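Local coordinates for protein PKS (Streptomyces albus, PDB 4OQJ) that probably catalyses decarboxylative condensations that extend acyl chains as a ketosynthase of an "AT-less" type I polyketide synthase in oxazolomycin biosynthesis, at residues G27-F32 against L111-E116; A217-I222 against D373-M378. All coordinates share one frame; numbering follows the deposited sequence. Where two conformers were deposited one is given.

Contact 1. Residues G27-F32 against L111-E116; sequences GLACRF and LECAYE
Glu112 OE1 is gripped by both terminal nitrogens of Arg31, NH1 at 2.8 Å and NH2 at 2.9 Å. The guanidinium comes end-on, keeping this oxygen in its own plane and meeting it on the anti side, while the two planar groups stand 80° apart. One helical turn on, Glu116 OE2 takes a nearly straight bond from Arg31 NH2 (3.0 Å, N-H...O 169°), met from above the carboxylate plane, which completes a salt-bridge network of the three residues. Arg31 runs extended from CG to NE, the reach needed to lie across two glutamates spaced i, i+4; Gln109 holds NH1 as well. Asp89 N binds Glu112 OE2, so the first carboxylate is fixed at both oxygens. Further back along the strand a water accepts the N-H of Cys30 and lies 2.8 Å from Glu116 OE1. Two residues back from Arg31, the small Ala29 lets the helix come close, its CB 3.5 Å from Cys113 O and 3.7 Å from Glu116 CB. Cys113 SG, anti to its backbone N (chi1 -170°), rests 3.5 Å from Ala29 O. Strand and helix run roughly antiparallel, as an outer-layer helix covers a core strand in the layered thiolase fold of ketosynthases.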
loop_
_atom_site.group_PDB
_atom_site.type_symbol
_atom_site.label_atom_id
_atom_site.label_comp_id
_atom_site.label_asym_id
_atom_site.label_seq_id
_atom_site.Cartn_x
_atom_site.Cartn_y
_atom_site.Cartn_z
ATOM N N GLY A 27 -8.463 14.985 -12.290
ATOM C CA GLY A 27 -9.034 15.854 -11.281
ATOM C C GLY A 27 -8.065 15.964 -10.121
ATOM O O GLY A 27 -7.134 15.172 -10.023
ATOM N N LEU A 28 -8.268 16.953 -9.259
ATOM C CA LEU A 28 -7.402 17.119 -8.100
ATOM C C LEU A 28 -8.010 18.122 -7.156
ATOM O O LEU A 28 -8.911 18.867 -7.528
ATOM C CB LEU A 28 -5.984 17.547 -8.502
ATOM C CG LEU A 28 -5.766 18.826 -9.326
ATOM C CD1 LEU A 28 -5.893 20.071 -8.483
ATOM C CD2 LEU A 28 -4.387 18.782 -9.969
ATOM N N ALA A 29 -7.539 18.103 -5.916
ATOM C CA ALA A 29 -8.029 19.011 -4.896
ATOM C C ALA A 29 -6.992 19.148 -3.793
ATOM O O ALA A 29 -6.155 18.269 -3.594
ATOM C CB ALA A 29 -9.347 18.520 -4.328
ATOM N N CYS A 30 -7.057 20.264 -3.078
ATOM C CA CYS A 30 -6.096 20.530 -2.035
ATOM C C CYS A 30 -6.585 21.604 -1.089
ATOM O O CYS A 30 -7.235 22.585 -1.487
ATOM C CB CYS A 30 -4.747 20.945 -2.642
ATOM S SG CYS A 30 -4.859 22.387 -3.755
ATOM N N ARG A 31 -6.254 21.403 0.172
ATOM C CA ARG A 31 -6.374 22.421 1.196
ATOM C C ARG A 31 -5.015 22.473 1.868
ATOM O O ARG A 31 -4.632 21.551 2.602
ATOM C CB ARG A 31 -7.482 22.085 2.183
ATOM C CG ARG A 31 -8.820 21.810 1.480
ATOM C CD ARG A 31 -9.743 20.985 2.328
ATOM N NE ARG A 31 -11.107 20.979 1.785
ATOM C CZ ARG A 31 -12.187 20.710 2.506
ATOM N NH1 ARG A 31 -12.054 20.411 3.796
ATOM N NH2 ARG A 31 -13.396 20.744 1.939
ATOM N N PHE A 32 -4.278 23.531 1.553
ATOM C CA PHE A 32 -2.910 23.742 2.021
ATOM C C PHE A 32 -2.911 25.054 2.805
ATOM O O PHE A 32 -3.887 25.810 2.738
ATOM C CB PHE A 32 -1.940 23.810 0.843
ATOM C CG PHE A 32 -1.807 22.521 0.061
ATOM C CD1 PHE A 32 -1.875 21.283 0.681
ATOM C CD2 PHE A 32 -1.585 22.554 -1.301
ATOM C CE1 PHE A 32 -1.741 20.112 -0.053
ATOM C CE2 PHE A 32 -1.461 21.386 -2.031
ATOM C CZ PHE A 32 -1.516 20.168 -1.400
ATOM N N LEU A 111 -11.641 13.109 3.531
ATOM C CA LEU A 111 -12.934 12.758 2.964
ATOM C C LEU A 111 -13.515 13.921 2.163
ATOM O O LEU A 111 -13.969 13.744 1.033
ATOM C CB LEU A 111 -13.912 12.329 4.072
ATOM C CG LEU A 111 -15.357 12.021 3.650
ATOM C CD1 LEU A 111 -15.431 11.043 2.442
ATOM C CD2 LEU A 111 -16.136 11.451 4.819
ATOM N N GLU A 112 -13.486 15.125 2.718
ATOM C CA GLU A 112 -14.019 16.266 1.965
ATOM C C GLU A 112 -13.132 16.545 0.755
ATOM O O GLU A 112 -13.632 16.866 -0.322
ATOM C CB GLU A 112 -14.133 17.508 2.843
ATOM C CG GLU A 112 -15.315 17.480 3.782
ATOM C CD GLU A 112 -15.526 18.802 4.503
ATOM O OE1 GLU A 112 -14.724 19.740 4.300
ATOM O OE2 GLU A 112 -16.501 18.914 5.271
ATOM N N CYS A 113 -11.819 16.421 0.923
ATOM C CA CYS A 113 -10.892 16.690 -0.192
ATOM C C CYS A 113 -11.077 15.691 -1.364
ATOM O O CYS A 113 -11.032 16.070 -2.538
ATOM C CB CYS A 113 -9.447 16.646 0.300
ATOM S SG CYS A 113 -8.248 17.240 -0.931
ATOM N N ALA A 114 -11.283 14.419 -1.039
ATOM C CA ALA A 114 -11.523 13.397 -2.058
ATOM C C ALA A 114 -12.822 13.663 -2.813
ATOM O O ALA A 114 -12.880 13.508 -4.034
ATOM C CB ALA A 114 -11.559 12.007 -1.420
ATOM N N TYR A 115 -13.862 14.040 -2.079
ATOM C CA TYR A 115 -15.126 14.447 -2.670
ATOM C C TYR A 115 -14.875 15.573 -3.677
ATOM O O TYR A 115 -15.345 15.509 -4.805
ATOM C CB TYR A 115 -16.093 14.879 -1.566
ATOM C CG TYR A 115 -17.538 15.160 -1.967
ATOM C CD1 TYR A 115 -17.882 16.284 -2.706
ATOM C CD2 TYR A 115 -18.567 14.328 -1.532
ATOM C CE1 TYR A 115 -19.217 16.552 -3.036
ATOM C CE2 TYR A 115 -19.886 14.581 -1.845
ATOM C CZ TYR A 115 -20.211 15.690 -2.597
ATOM O OH TYR A 115 -21.532 15.931 -2.898
ATOM N N GLU A 116 -14.117 16.588 -3.267
ATOM C CA GLU A 116 -13.798 17.714 -4.141
ATOM C C GLU A 116 -13.029 17.268 -5.372
ATOM O O GLU A 116 -13.275 17.782 -6.460
ATOM C CB GLU A 116 -12.972 18.775 -3.404
ATOM C CG GLU A 116 -13.750 19.632 -2.412
ATOM C CD GLU A 116 -12.827 20.509 -1.540
ATOM O OE1 GLU A 116 -11.618 20.196 -1.452
ATOM O OE2 GLU A 116 -13.315 21.503 -0.941
HETATM O O HOH W 1 -9.805 21.804 -2.798
#

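Contact 2. Residues A217-I222 against D373-M378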
loop_
_atom_site.group_PDB
_atom_site.type_symbol
_atom_site.label_atom_id
_atom_site.label_comp_id
_atom_site.label_asym_id
_atom_site.label_seq_id
_atom_site.Cartn_x
_atom_site.Cartn_y
_atom_site.Cartn_z
ATOM N N ALA A 217 -5.508 9.096 -5.199
ATOM C CA ALA A 217 -4.298 9.002 -4.400
ATOM C C ALA A 217 -4.153 10.304 -3.646
ATOM O O ALA A 217 -4.321 11.379 -4.219
ATOM C CB ALA A 217 -3.074 8.738 -5.274
ATOM N N GLY A 218 -3.837 10.229 -2.361
ATOM C CA GLY A 218 -3.747 11.442 -1.576
ATOM C C GLY A 218 -3.282 11.214 -0.157
ATOM O O GLY A 218 -2.949 10.103 0.226
ATOM N N ALA A 219 -3.263 12.280 0.628
ATOM C CA ALA A 219 -2.749 12.214 1.974
ATOM C C ALA A 219 -3.189 13.439 2.737
ATOM O O ALA A 219 -3.494 14.468 2.133
ATOM C CB ALA A 219 -1.243 12.101 1.958
ATOM N N ALA A 220 -3.239 13.325 4.063
ATOM C CA ALA A 220 -3.565 14.463 4.940
ATOM C C ALA A 220 -2.614 14.461 6.107
ATOM O O ALA A 220 -2.312 13.411 6.641
ATOM C CB ALA A 220 -4.985 14.373 5.448
ATOM N N HIS A 221 -2.153 15.630 6.512
ATOM C CA HIS A 221 -1.355 15.757 7.734
ATOM C C HIS A 221 -1.849 16.976 8.488
ATOM O O HIS A 221 -1.736 18.107 8.003
ATOM C CB HIS A 221 0.133 15.908 7.449
ATOM C CG HIS A 221 0.937 16.267 8.658
ATOM N ND1 HIS A 221 1.362 17.554 8.919
ATOM C CD2 HIS A 221 1.377 15.511 9.692
ATOM C CE1 HIS A 221 2.034 17.570 10.058
ATOM N NE2 HIS A 221 2.060 16.344 10.545
ATOM N N ILE A 222 -2.429 16.747 9.655
ATOM C CA ILE A 222 -2.947 17.852 10.464
ATOM C C ILE A 222 -2.620 17.611 11.913
ATOM O O ILE A 222 -3.070 16.623 12.500
ATOM C CB ILE A 222 -4.464 18.022 10.333
ATOM C CG1 ILE A 222 -4.866 18.180 8.873
ATOM C CG2 ILE A 222 -4.907 19.249 11.126
ATOM C CD1 ILE A 222 -6.342 18.067 8.642
ATOM N N ASP A 373 4.670 16.987 5.623
ATOM C CA ASP A 373 4.827 15.666 6.224
ATOM C C ASP A 373 4.196 14.590 5.313
ATOM O O ASP A 373 4.606 14.460 4.167
ATOM C CB ASP A 373 4.212 15.676 7.620
ATOM C CG ASP A 373 4.638 14.495 8.459
ATOM O OD1 ASP A 373 5.793 14.498 8.925
ATOM O OD2 ASP A 373 3.810 13.578 8.658
ATOM N N THR A 374 3.196 13.847 5.784
ATOM C CA THR A 374 2.545 12.826 4.961
ATOM C C THR A 374 2.040 13.388 3.631
ATOM O O THR A 374 2.044 12.696 2.601
ATOM C CB THR A 374 1.360 12.204 5.741
ATOM O OG1 THR A 374 1.733 12.036 7.115
ATOM C CG2 THR A 374 0.953 10.863 5.159
ATOM N N ALA A 375 1.613 14.646 3.658
ATOM C CA ALA A 375 1.049 15.309 2.480
ATOM C C ALA A 375 2.053 16.112 1.663
ATOM O O ALA A 375 1.666 16.845 0.750
ATOM C CB ALA A 375 -0.084 16.230 2.912
ATOM N N ALA A 376 3.333 16.019 1.995
ATOM C CA ALA A 376 4.331 16.878 1.346
ATOM C C ALA A 376 4.375 16.619 -0.149
ATOM O O ALA A 376 4.477 17.545 -0.942
ATOM C CB ALA A 376 5.706 16.663 1.957
ATOM N N GLY A 377 4.287 15.346 -0.525
ATOM C CA GLY A 377 4.324 14.966 -1.917
ATOM C C GLY A 377 3.124 15.460 -2.698
ATOM O O GLY A 377 3.232 15.684 -3.909
HETATM N N MSE A 378 1.979 15.615 -2.035
HETATM C CA MSE A 378 0.798 16.178 -2.712
HETATM C C MSE A 378 1.034 17.651 -3.031
HETATM O O MSE A 378 0.722 18.120 -4.118
HETATM C CB MSE A 378 -0.474 16.049 -1.852
HETATM C CG MSE A 378 -1.212 14.709 -1.941
HETATM SE SE MSE A 378 -1.820 14.286 -3.754
HETATM C CE MSE A 378 -0.530 12.956 -3.869
#
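Asp373 lays its CB over the face of the His221 ring, 3.4 Å from the centroid and almost on the ring normal, a CH-pi contact. His221 has CG anti to its backbone N (chi1 170°), which brings the ring under Asp373, and a hydrogen bond from ND1 to Gly257 O steadies its rotation. The carboxylate is tilted 40° from the ring, with OD2 above it, 3.3 Å from His221 CD2, and so resting over the rim of the face and not at the C-H edge. At Thr374 the backbone makes the approach: its carbonyl O lies 3.4 Å from Ala219 CB and also accepts a hydrogen bond from Ser196. Ala375, the N-cap residue, sits over Ala219 with CA atoms 4.9 Å apart, a closeness that two methyl side chains permit; Ala375 CB lies 3.9 Å from Ala219 O. Here begins helix 376-390, which with helix 195-209 belongs to the buried central layer of the thiolase fold, just after His371 of the Asn-Val-Gly-His motif familiar in ketosynthases. Met378, built as selenomethionine, bends at chi2 (-60°) and runs alongside the strand. Its SE lies 4.1 Å from Gly218 CA, where no side chain intervenes, and 3.9 Å from Ala217 O.

Overall arrangement
Both contacts are buried and reach the same mixed sheet, with centres about 11 Å apart, yet they lie against opposite faces of it. Contact 1 joins strand 23-31 to helix 105-121 of an outer layer, where buried Glu112 and Glu116 are paired with a partly exposed Arg31. Contact 2 joins strand 214-221 to the start of helix 376-390 in the central layer, and no hydrogen bond crosses it: alanines, a glycine and the bent selenomethionine pack along most of it, and Asp373 lies on the His221 ring at one end. The two meet where Phe32 CZ packs 3.9 Å from Met378 C, and Leu28 and Cys30 of strand 23-31 touch helix 376-390 too.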